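PDB 3BGY: polynucleotide 5'-triphosphatase from Acanthamoeba polyphaga mimivirus, which removes the terminal phosphate from the 5'-triphosphate end of nascent RNA, the first step of mRNA capping, as the N-terminal triphosphatase domain of a multifunctional viral capping enzyme. Local coordinates for residues S106-I109 with S110-I113; G95-I98 with T99-K103; T181-K184 with N185-I188. All coordinates share one frame; numbering follows the deposited sequence.

Interaction 1 of 3, residues S106-I109 with S110-I113; sequences SNDI and SRYI
The guanidinium of Arg-111 lies folded back over the preceding helical turn. Over one of its faces sits Asn-107 OD1, only 2.9 Å from Arg-111 NE, but too far off the N-H direction to be a hydrogen bond; the Asn-107 amide and the guanidinium are turned 38° apart. The edge is used differently: NE donates to the backbone oxygen Asn-107 O at 3.2 Å, nearly straight and with that oxygen close to the guanidinium plane. Asp-108 meets the same group obliquely, its OD1 forming a short salt bridge of 2.6 Å with Arg-111 NH2. A bend at chi3 (-70°) brings NE and NH2 of this exposed arginine back over the helix instead of letting the chain run straight out.

Asn-107 O is gripped twice by one residue. Arg-111 N supplies the regular helical bond at 3.0 Å, and NE comes to the opposite face of the carbonyl plane, standing well above it and not on a lone pair. The side chain therefore doubles a main-chain bond, while the nearby carboxylate probably offsets much of the arginine's charge.

Further round the helix the contact turns apolar. Ile-109 and Ile-113 lie side by side and point the same way, with Ile-109 CG2 at 4.1 Å from Ile-113 CG1. Ile-113 CG1 also rests 3.2 Å from Ile-109 O, the carbonyl that accepts Ile-113 N. Both isoleucines are buried: Ile-109 packs on Ile-170 and Tyr-172 of strand 169-183, Ile-113 on Ile-74 and Leu-76 of strand 66-77.

A polar side bearing an i to i+3 salt bridge and a buried side spaced i to i+4 are characteristic of an amphipathic helix, here helix 106-115 laid against the strands of the tunnel triphosphatase barrel.

Interaction 2 of 3, residues G95-I98 with T99-K103; sequences GEFI and TKFSK
Phe-97 and Phe-101 sit one turn apart on the buried side of amphipathic helix 91-101, the classic i to i+4 spacing, here in its C-terminal part. Phe-101 is the side chain to follow. Its CB lies over one face of the Phe-97 ring and 3.4 Å from Phe-97 O, the carbonyl that also takes the helical bond from Phe-101 N. At CG the chain turns away from its own carbonyl carbon (chi1 -64°), which lays the ring back along the helix. CD2 is then the atom most involved: it touches Phe-97 CD1 at 3.6 Å, and on the same edge it comes close to Phe-97 O, which lies near the ring plane. CE2 still reaches Phe-97 CD1, more distantly. The far side of the ring turns to helix 106-115: CD1 meets Ile-109, and CZ at the tip meets the Tyr-112 ring, the two planes at about 40°. The rings of Phe-97 and Phe-101 meet obliquely, their planes 31° apart and their centroids separated by 5.2 Å. Lys-100 CG covers part of one face of the Phe-101 ring, off toward its rim.

Ile-199, from a loop, packs against both phenylalanines, and Phe-97 also reaches Leu-72 and Ile-74 of strand 66-77.

The exposed side is polar. Thr-99 OG1 stands 3.0 Å from Gly-95 O and 3.1 Å from Glu-96 O; its single proton could serve either carbonyl.

One residue past Phe-101, Ser-102 N makes only a weak, strongly bent bond to Ile-98 O. The serine hydroxyl reinforces it, Ser-102 OG donating to Ile-98 O at 2.9 Å from above the carbonyl plane.

Interaction 3 of 3, residues T181-K184 with N185-I188; sequences TINK and NSRI
Asn-183 OD1 draws the turn together. It accepts Asn-185 N at 2.9 Å, in the carbonyl plane and on a lone pair, with an N-H...O angle of 144°. A chi1 of 54° sets the amide between the asparagine's own backbone N and carbonyl carbon, turned back over the turn. Ser-186 OG lies 3.0 Å from the same OD1, though its one proton may go instead to Glu-227 OE1. Glu-227 of helix 221-235 also takes Asn-183 ND2 through OE2, so the amide is held at both ends. Beside this polar group the packing is close: Ile-182 CG1 comes to 3.3 Å from Ser-186 OG, and Ile-182 CG2 meets Ile-188 CG1, with Leu-213 and Tyr-57 around these isoleucines.

The other face is slacker. Thr-181 OG1 and Arg-187 CG pass obliquely at 3.9 Å, and the guanidinium turns elsewhere, to a salt bridge with Asp-189. The strands themselves are loosely joined here; Ile-182 N to Ser-186 O is a weak bond of 3.3 Å. At the exposed tip, the extended Lys-184 chain runs alongside Asn-185, whose OD1 is bonded to Asn-217 ND2.

An asparagine side-chain oxygen closing on the N-H two residues ahead is an Asx turn, here shaping the tip of the beta hairpin between barrel strands 169-183 and 186-196.

How the interactions relate
All three contacts are local and follow one another along the chain, so none encloses or crosses another. Interaction 2 comes first, within helix 91-101; a short connection leads to interaction 1 in helix 106-115. These two touch, with centres 12 Å apart: Tyr-112 CG reaches Phe-101 CZ at 3.5 Å, and Ile-109 CG1 packs on Phe-101 CD1, joining the consecutive helices to each other. Much later, interaction 3 turns the chain from strand 169-183 into strand 186-196, about 36 Å from either helical contact between centres, on the opposite side of the chain's centre. Strand 169-183 links the two regions: its early residues Ile-170 and Tyr-172 meet Ile-109, and its end enters the hairpin.

Interaction 1 of 3, residues S106-I109 with S110-I113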
loop_
_atom_site.group_PDB
_atom_site.type_symbol
_atom_site.label_atom_id
_atom_site.label_comp_id
_atom_site.label_asym_id
_atom_site.label_seq_id
_atom_site.Cartn_x
_atom_site.Cartn_y
_atom_site.Cartn_z
ATOM N N SER A 106 -23.124 8.786 1.533
ATOM C CA SER A 106 -21.892 8.246 2.105
ATOM C C SER A 106 -22.180 7.187 3.191
ATOM O O SER A 106 -21.435 6.209 3.330
ATOM C CB SER A 106 -20.976 9.355 2.624
ATOM O OG SER A 106 -21.458 9.893 3.819
ATOM N N ASN A 107 -23.309 7.335 3.894
ATOM C CA ASN A 107 -23.708 6.364 4.918
ATOM C C ASN A 107 -24.088 5.031 4.273
ATOM O O ASN A 107 -23.747 3.983 4.821
ATOM C CB ASN A 107 -24.872 6.883 5.766
ATOM C CG ASN A 107 -25.017 6.121 7.073
ATOM O OD1 ASN A 107 -25.987 5.398 7.273
ATOM N ND2 ASN A 107 -24.044 6.275 7.959
ATOM N N ASP A 108 -24.726 5.087 3.096
ATOM C CA ASP A 108 -25.116 3.889 2.318
ATOM C C ASP A 108 -23.858 3.172 1.847
ATOM O O ASP A 108 -23.805 1.940 1.851
ATOM C CB ASP A 108 -25.915 4.253 1.057
ATOM C CG ASP A 108 -27.388 4.579 1.345
ATOM O OD1 ASP A 108 -27.888 4.229 2.431
ATOM O OD2 ASP A 108 -28.033 5.178 0.464
ATOM N N ILE A 109 -22.857 3.957 1.430
ATOM C CA ILE A 109 -21.587 3.407 0.975
ATOM C C ILE A 109 -20.816 2.754 2.129
ATOM O O ILE A 109 -20.346 1.609 1.983
ATOM C CB ILE A 109 -20.707 4.482 0.252
ATOM C CG1 ILE A 109 -21.432 4.989 -0.988
ATOM C CG2 ILE A 109 -19.291 3.882 -0.103
ATOM C CD1 ILE A 109 -20.817 6.193 -1.691
ATOM N N SER A 110 -20.729 3.432 3.273
ATOM C CA SER A 110 -20.021 2.890 4.436
ATOM C C SER A 110 -20.643 1.592 4.941
ATOM O O SER A 110 -19.940 0.614 5.192
ATOM C CB SER A 110 -19.986 3.892 5.581
ATOM O OG SER A 110 -19.247 5.040 5.233
ATOM N N ARG A 111 -21.975 1.551 4.938
ATOM C CA ARG A 111 -22.704 0.373 5.432
ATOM C C ARG A 111 -22.478 -0.810 4.486
ATOM O O ARG A 111 -22.262 -1.925 4.949
ATOM C CB ARG A 111 -24.187 0.702 5.601
ATOM C CG ARG A 111 -24.459 1.399 6.920
ATOM C CD ARG A 111 -25.945 1.716 7.067
ATOM N NE ARG A 111 -26.356 2.763 6.139
ATOM C CZ ARG A 111 -27.618 3.090 5.867
ATOM N NH1 ARG A 111 -28.621 2.441 6.440
ATOM N NH2 ARG A 111 -27.866 4.120 5.067
ATOM N N TYR A 112 -22.406 -0.520 3.188
ATOM C CA TYR A 112 -22.143 -1.533 2.161
ATOM C C TYR A 112 -20.715 -2.040 2.339
ATOM O O TYR A 112 -20.479 -3.249 2.363
ATOM C CB TYR A 112 -22.345 -0.980 0.735
ATOM C CG TYR A 112 -21.903 -1.933 -0.392
ATOM C CD1 TYR A 112 -22.726 -3.009 -0.807
ATOM C CD2 TYR A 112 -20.637 -1.781 -1.024
ATOM C CE1 TYR A 112 -22.299 -3.915 -1.830
ATOM C CE2 TYR A 112 -20.202 -2.689 -2.042
ATOM C CZ TYR A 112 -21.038 -3.743 -2.432
ATOM O OH TYR A 112 -20.612 -4.611 -3.413
ATOM N N ILE A 113 -19.772 -1.112 2.524
ATOM C CA ILE A 113 -18.365 -1.493 2.695
ATOM C C ILE A 113 -18.116 -2.418 3.903
ATOM O O ILE A 113 -17.462 -3.464 3.754
ATOM C CB ILE A 113 -17.430 -0.223 2.683
ATOM C CG1 ILE A 113 -17.483 0.448 1.313
ATOM C CG2 ILE A 113 -15.967 -0.574 3.035
ATOM C CD1 ILE A 113 -16.980 -0.399 0.118
#

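Interaction 2 of 3, residues G95-I98 with T99-K103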
loop_
_atom_site.group_PDB
_atom_site.type_symbol
_atom_site.label_atom_id
_atom_site.label_comp_id
_atom_site.label_asym_id
_atom_site.label_seq_id
_atom_site.Cartn_x
_atom_site.Cartn_y
_atom_site.Cartn_z
ATOM N N GLY A 95 -16.932 -2.029 -11.586
ATOM C CA GLY A 95 -17.874 -1.331 -12.453
ATOM C C GLY A 95 -19.258 -1.260 -11.851
ATOM O O GLY A 95 -19.913 -0.220 -11.918
ATOM N N GLU A 96 -19.670 -2.354 -11.205
ATOM C CA GLU A 96 -20.973 -2.450 -10.549
ATOM C C GLU A 96 -21.063 -1.527 -9.350
ATOM O O GLU A 96 -22.085 -0.878 -9.144
ATOM C CB GLU A 96 -21.272 -3.883 -10.131
ATOM C CG GLU A 96 -21.752 -4.759 -11.276
ATOM C CD GLU A 96 -22.243 -6.114 -10.808
ATOM O OE1 GLU A 96 -22.999 -6.169 -9.811
ATOM O OE2 GLU A 96 -21.884 -7.125 -11.445
ATOM N N PHE A 97 -19.961 -1.430 -8.606
ATOM C CA PHE A 97 -19.886 -0.559 -7.443
ATOM C C PHE A 97 -20.025 0.906 -7.883
ATOM O O PHE A 97 -20.798 1.647 -7.286
ATOM C CB PHE A 97 -18.559 -0.775 -6.702
ATOM C CG PHE A 97 -18.339 0.174 -5.544
ATOM C CD1 PHE A 97 -18.923 -0.064 -4.299
ATOM C CD2 PHE A 97 -17.580 1.344 -5.723
ATOM C CE1 PHE A 97 -18.761 0.856 -3.228
ATOM C CE2 PHE A 97 -17.409 2.277 -4.665
ATOM C CZ PHE A 97 -18.000 2.034 -3.422
ATOM N N ILE A 98 -19.245 1.309 -8.886
ATOM C CA ILE A 98 -19.271 2.682 -9.395
ATOM C C ILE A 98 -20.647 3.087 -9.925
ATOM O O ILE A 98 -21.164 4.124 -9.526
ATOM C CB ILE A 98 -18.174 2.927 -10.473
ATOM C CG1 ILE A 98 -16.786 2.821 -9.827
ATOM C CG2 ILE A 98 -18.347 4.327 -11.158
ATOM C CD1 ILE A 98 -15.637 2.819 -10.805
ATOM N N THR A 99 -21.242 2.257 -10.783
ATOM C CA THR A 99 -22.559 2.555 -11.348
ATOM C C THR A 99 -23.660 2.612 -10.285
ATOM O O THR A 99 -24.475 3.542 -10.293
ATOM C CB THR A 99 -22.967 1.553 -12.464
ATOM O OG1 THR A 99 -22.925 0.215 -11.961
ATOM C CG2 THR A 99 -22.041 1.667 -13.656
ATOM N N LYS A 100 -23.622 1.672 -9.338
ATOM C CA LYS A 100 -24.622 1.604 -8.265
ATOM C C LYS A 100 -24.488 2.706 -7.207
ATOM O O LYS A 100 -25.492 3.296 -6.804
ATOM C CB LYS A 100 -24.598 0.229 -7.574
ATOM C CG LYS A 100 -25.751 -0.015 -6.579
ATOM C CD LYS A 100 -25.765 -1.427 -6.001
ATOM C CE LYS A 100 -26.967 -1.617 -5.060
ATOM N NZ LYS A 100 -27.063 -2.992 -4.493
ATOM N N PHE A 101 -23.258 2.988 -6.779
ATOM C CA PHE A 101 -23.026 3.983 -5.733
ATOM C C PHE A 101 -22.595 5.403 -6.117
ATOM O O PHE A 101 -22.389 6.224 -5.226
ATOM C CB PHE A 101 -22.083 3.408 -4.658
ATOM C CG PHE A 101 -22.658 2.231 -3.913
ATOM C CD1 PHE A 101 -23.482 2.431 -2.784
ATOM C CD2 PHE A 101 -22.402 0.917 -4.339
ATOM C CE1 PHE A 101 -24.051 1.347 -2.087
ATOM C CE2 PHE A 101 -22.968 -0.193 -3.648
ATOM C CZ PHE A 101 -23.795 0.030 -2.521
ATOM N N SER A 102 -22.537 5.711 -7.420
ATOM C CA SER A 102 -22.137 7.043 -7.937
ATOM C C SER A 102 -22.891 8.241 -7.347
ATOM O O SER A 102 -22.306 9.313 -7.154
ATOM C CB SER A 102 -22.283 7.103 -9.468
ATOM O OG SER A 102 -21.040 6.913 -10.124
ATOM N N LYS A 103 -24.184 8.040 -7.091
ATOM C CA LYS A 103 -25.077 9.064 -6.539
ATOM C C LYS A 103 -25.657 8.677 -5.165
ATOM O O LYS A 103 -26.570 9.347 -4.665
ATOM C CB LYS A 103 -26.224 9.349 -7.539
ATOM C CG LYS A 103 -25.769 9.760 -8.947
ATOM C CD LYS A 103 -26.926 10.019 -9.906
ATOM C CE LYS A 103 -26.399 10.295 -11.315
ATOM N NZ LYS A 103 -27.441 10.827 -12.242
#

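Interaction 3 of 3, residues T181-K184 with N185-I188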
loop_
_atom_site.group_PDB
_atom_site.type_symbol
_atom_site.label_atom_id
_atom_site.label_comp_id
_atom_site.label_asym_id
_atom_site.label_seq_id
_atom_site.Cartn_x
_atom_site.Cartn_y
_atom_site.Cartn_z
ATOM N N THR A 181 8.573 -9.697 -7.100
ATOM C CA THR A 181 9.145 -10.395 -5.954
ATOM C C THR A 181 10.616 -10.639 -6.288
ATOM O O THR A 181 10.951 -11.548 -7.028
ATOM C CB THR A 181 8.347 -11.705 -5.650
ATOM O OG1 THR A 181 7.006 -11.355 -5.287
ATOM C CG2 THR A 181 8.977 -12.441 -4.452
ATOM N N ILE A 182 11.477 -9.761 -5.789
ATOM C CA ILE A 182 12.896 -9.846 -6.118
ATOM C C ILE A 182 13.685 -10.991 -5.479
ATOM O O ILE A 182 14.681 -11.449 -6.039
ATOM C CB ILE A 182 13.585 -8.465 -5.984
ATOM C CG1 ILE A 182 13.360 -7.879 -4.596
ATOM C CG2 ILE A 182 13.032 -7.483 -7.067
ATOM C CD1 ILE A 182 14.223 -6.631 -4.312
ATOM N N ASN A 183 13.230 -11.431 -4.314
ATOM C CA ASN A 183 13.796 -12.561 -3.574
ATOM C C ASN A 183 12.747 -12.975 -2.564
ATOM O O ASN A 183 11.682 -12.353 -2.481
ATOM C CB ASN A 183 15.171 -12.246 -2.916
ATOM C CG ASN A 183 15.150 -11.002 -2.027
ATOM O OD1 ASN A 183 14.312 -10.871 -1.131
ATOM N ND2 ASN A 183 16.106 -10.105 -2.245
ATOM N N LYS A 184 13.056 -13.983 -1.750
ATOM C CA LYS A 184 12.115 -14.490 -0.752
ATOM C C LYS A 184 11.675 -13.511 0.325
ATOM O O LYS A 184 10.589 -13.641 0.865
ATOM C CB LYS A 184 12.681 -15.754 -0.080
ATOM C CG LYS A 184 14.129 -15.622 0.367
ATOM C CD LYS A 184 14.679 -16.914 0.965
ATOM C CE LYS A 184 16.174 -16.765 1.263
ATOM N NZ LYS A 184 16.801 -18.016 1.784
ATOM N N ASN A 185 12.461 -12.450 0.511
ATOM C CA ASN A 185 12.203 -11.489 1.582
ATOM C C ASN A 185 11.754 -10.086 1.241
ATOM O O ASN A 185 11.360 -9.333 2.132
ATOM C CB ASN A 185 13.455 -11.404 2.449
ATOM C CG ASN A 185 13.944 -12.771 2.892
ATOM O OD1 ASN A 185 13.162 -13.578 3.374
ATOM N ND2 ASN A 185 15.231 -13.038 2.709
ATOM N N SER A 186 11.748 -9.749 -0.039
ATOM C CA SER A 186 11.359 -8.403 -0.422
ATOM C C SER A 186 10.662 -8.351 -1.765
ATOM O O SER A 186 10.902 -9.186 -2.637
ATOM C CB SER A 186 12.566 -7.466 -0.421
ATOM O OG SER A 186 13.550 -7.959 -1.291
ATOM N N ARG A 187 9.860 -7.308 -1.932
ATOM C CA ARG A 187 9.069 -7.102 -3.145
ATOM C C ARG A 187 9.049 -5.624 -3.503
ATOM O O ARG A 187 9.009 -4.779 -2.609
ATOM C CB ARG A 187 7.658 -7.602 -2.835
ATOM C CG ARG A 187 6.720 -7.726 -4.008
ATOM C CD ARG A 187 5.345 -8.227 -3.538
ATOM N NE ARG A 187 4.605 -7.106 -2.949
ATOM C CZ ARG A 187 4.280 -6.978 -1.664
ATOM N NH1 ARG A 187 4.598 -7.928 -0.790
ATOM N NH2 ARG A 187 3.751 -5.840 -1.237
ATOM N N ILE A 188 9.163 -5.328 -4.797
ATOM C CA ILE A 188 9.101 -3.948 -5.284
ATOM C C ILE A 188 7.675 -3.736 -5.809
ATOM O O ILE A 188 7.227 -4.520 -6.628
ATOM C CB ILE A 188 10.105 -3.715 -6.452
ATOM C CG1 ILE A 188 11.558 -3.701 -5.928
ATOM C CG2 ILE A 188 9.801 -2.364 -7.195
ATOM C CD1 ILE A 188 11.987 -2.406 -5.206
#